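Side-chain contact in protein yojF (Bacillus subtilis, PDB 1NJH), which is of unknown function but belongs to the DUF1806 family and is built mainly of an antiparallel beta-sheet with one short helix: residues A[5-10]-A[66-71]. Numbering follows the deposited sequence.
Sequences KAIIKE and GPYRVG. With IPA (isopropyl alcohol), chain B.
Lys9 NZ gives two hydrogen bonds, one to the backbone O of Gly64 and one, 2.9 Å long, to O2 of an isopropanol probably carried over from the crystallisation liquor. With CG anti to the backbone N (chi1 -155°) and the chain extended beyond it, Lys9 passes the ring of Tyr68 at an oblique angle, CD 4.1 Å from Tyr68 CE1, and carries NZ to these acceptors. The main apolar contact is made by Ile7. Its CG2 methyl sits over one face of the tyrosine ring in a CH-pi contact, 3.8 Å from the centroid and 24° off the ring normal, displaced toward the CD2–CE2 side. CG2 lies 3.6 Å from Tyr68 CE2, while Ile7 CD1 reaches CD2 of the same ring at 3.8 Å. On the opposite face Gly66 N lies 3.5 Å above the ring plane, also offset toward the rim, on the CE1 side. Were Tyr68 replaced by an alanine, Ile7 CG2 would probably lose its aromatic partner and the aliphatic part of Lys9 the surface it lies against. The contact joins the link between strand 5-6 and helix 9-18 to the start of strand 68-74; Ile62 of strand 45-63 touches both Ile7 and Tyr68, and Val12 of the helix also packs on Ile7.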
loop_
_atom_site.group_PDB
_atom_site.type_symbol
_atom_site.label_atom_id
_atom_site.label_comp_id
_atom_site.label_asym_id
_atom_site.label_seq_id
_atom_site.Cartn_x
_atom_site.Cartn_y
_atom_site.Cartn_z
ATOM N N LYS A 5 20.620 -1.199 7.898
ATOM C CA LYS A 5 21.628 -2.244 7.836
ATOM C C LYS A 5 21.035 -3.472 7.154
ATOM O O LYS A 5 19.821 -3.674 7.177
ATOM C CB LYS A 5 22.084 -2.601 9.252
ATOM C CG LYS A 5 23.106 -3.721 9.321
ATOM C CD LYS A 5 23.525 -3.998 10.760
ATOM C CE LYS A 5 24.598 -5.077 10.824
ATOM N NZ LYS A 5 25.091 -5.303 12.213
ATOM N N ALA A 6 21.891 -4.287 6.544
ATOM C CA ALA A 6 21.443 -5.496 5.873
ATOM C C ALA A 6 20.560 -6.304 6.811
ATOM O O ALA A 6 20.872 -6.479 7.996
ATOM C CB ALA A 6 22.636 -6.326 5.433
ATOM N N ILE A 7 19.455 -6.805 6.275
ATOM C CA ILE A 7 18.506 -7.578 7.066
ATOM C C ILE A 7 19.018 -8.861 7.717
ATOM O O ILE A 7 19.639 -9.706 7.071
ATOM C CB ILE A 7 17.251 -7.932 6.215
ATOM C CG1 ILE A 7 16.369 -6.689 6.085
ATOM C CG2 ILE A 7 16.482 -9.109 6.838
ATOM C CD1 ILE A 7 15.157 -6.896 5.195
ATOM N N ILE A 8 18.750 -8.979 9.013
ATOM C CA ILE A 8 19.092 -10.172 9.779
ATOM C C ILE A 8 17.708 -10.765 10.016
ATOM O O ILE A 8 16.957 -10.305 10.881
ATOM C CB ILE A 8 19.751 -9.837 11.133
ATOM C CG1 ILE A 8 21.088 -9.135 10.900
ATOM C CG2 ILE A 8 19.973 -11.118 11.929
ATOM C CD1 ILE A 8 21.744 -8.638 12.167
ATOM N N LYS A 9 17.372 -11.760 9.207
ATOM C CA LYS A 9 16.076 -12.411 9.248
ATOM C C LYS A 9 15.480 -12.662 10.624
ATOM O O LYS A 9 14.341 -12.272 10.892
ATOM C CB LYS A 9 16.157 -13.717 8.477
ATOM C CG LYS A 9 14.830 -14.185 7.938
ATOM C CD LYS A 9 15.023 -15.443 7.130
ATOM C CE LYS A 9 13.712 -15.967 6.597
ATOM N NZ LYS A 9 13.944 -17.195 5.797
ATOM N N GLU A 10 16.238 -13.309 11.505
ATOM C CA GLU A 10 15.732 -13.607 12.838
ATOM C C GLU A 10 15.423 -12.389 13.703
ATOM O O GLU A 10 14.489 -12.432 14.519
ATOM C CB GLU A 10 16.709 -14.530 13.575
ATOM C CG GLU A 10 16.557 -16.014 13.246
ATOM C CD GLU A 10 16.780 -16.335 11.777
ATOM O OE1 GLU A 10 15.990 -15.866 10.932
ATOM O OE2 GLU A 10 17.749 -17.060 11.465
ATOM N N GLY A 66 17.066 -13.269 0.885
ATOM C CA GLY A 66 17.675 -12.041 0.399
ATOM C C GLY A 66 17.544 -11.858 -1.102
ATOM O O GLY A 66 18.154 -12.604 -1.867
ATOM N N PRO A 67 16.728 -10.898 -1.565
ATOM C CA PRO A 67 15.925 -9.991 -0.734
ATOM C C PRO A 67 14.876 -10.760 0.060
ATOM O O PRO A 67 14.728 -11.964 -0.105
ATOM C CB PRO A 67 15.299 -9.047 -1.760
ATOM C CG PRO A 67 16.329 -9.024 -2.863
ATOM C CD PRO A 67 16.665 -10.493 -2.979
ATOM N N TYR A 68 14.131 -10.052 0.901
ATOM C CA TYR A 68 13.120 -10.685 1.739
ATOM C C TYR A 68 11.712 -10.180 1.487
ATOM O O TYR A 68 11.509 -9.166 0.826
ATOM C CB TYR A 68 13.474 -10.462 3.204
ATOM C CG TYR A 68 14.846 -10.978 3.562
ATOM C CD1 TYR A 68 15.025 -12.289 3.996
ATOM C CD2 TYR A 68 15.973 -10.161 3.431
ATOM C CE1 TYR A 68 16.292 -12.781 4.296
ATOM C CE2 TYR A 68 17.250 -10.642 3.725
ATOM C CZ TYR A 68 17.399 -11.952 4.157
ATOM O OH TYR A 68 18.654 -12.443 4.450
ATOM N N ARG A 69 10.736 -10.920 1.993
ATOM C CA ARG A 69 9.344 -10.531 1.843
ATOM C C ARG A 69 8.662 -10.654 3.187
ATOM O O ARG A 69 8.860 -11.619 3.921
ATOM C CB ARG A 69 8.643 -11.380 0.773
ATOM C CG ARG A 69 8.747 -12.875 0.917
ATOM C CD ARG A 69 8.312 -13.545 -0.382
ATOM N NE ARG A 69 8.118 -14.980 -0.217
ATOM C CZ ARG A 69 9.103 -15.869 -0.132
ATOM N NH1 ARG A 69 10.368 -15.474 -0.206
ATOM N NH2 ARG A 69 8.820 -17.151 0.048
ATOM N N VAL A 70 7.862 -9.655 3.521
ATOM C CA VAL A 70 7.178 -9.654 4.796
ATOM C C VAL A 70 5.677 -9.677 4.564
ATOM O O VAL A 70 5.176 -8.947 3.726
ATOM C CB VAL A 70 7.548 -8.373 5.617
ATOM C CG1 VAL A 70 6.643 -8.252 6.819
ATOM C CG2 VAL A 70 9.010 -8.445 6.076
ATOM N N GLY A 71 4.994 -10.544 5.309
ATOM C CA GLY A 71 3.549 -10.667 5.250
ATOM C C GLY A 71 2.978 -10.496 6.646
ATOM O O GLY A 71 3.465 -11.084 7.629
HETATM C C1 IPA B . 10.251 -19.471 3.846
HETATM C C2 IPA B . 11.546 -19.422 4.458
HETATM C C3 IPA B . 12.566 -18.893 3.520
HETATM O O2 IPA B . 11.420 -18.616 5.634
#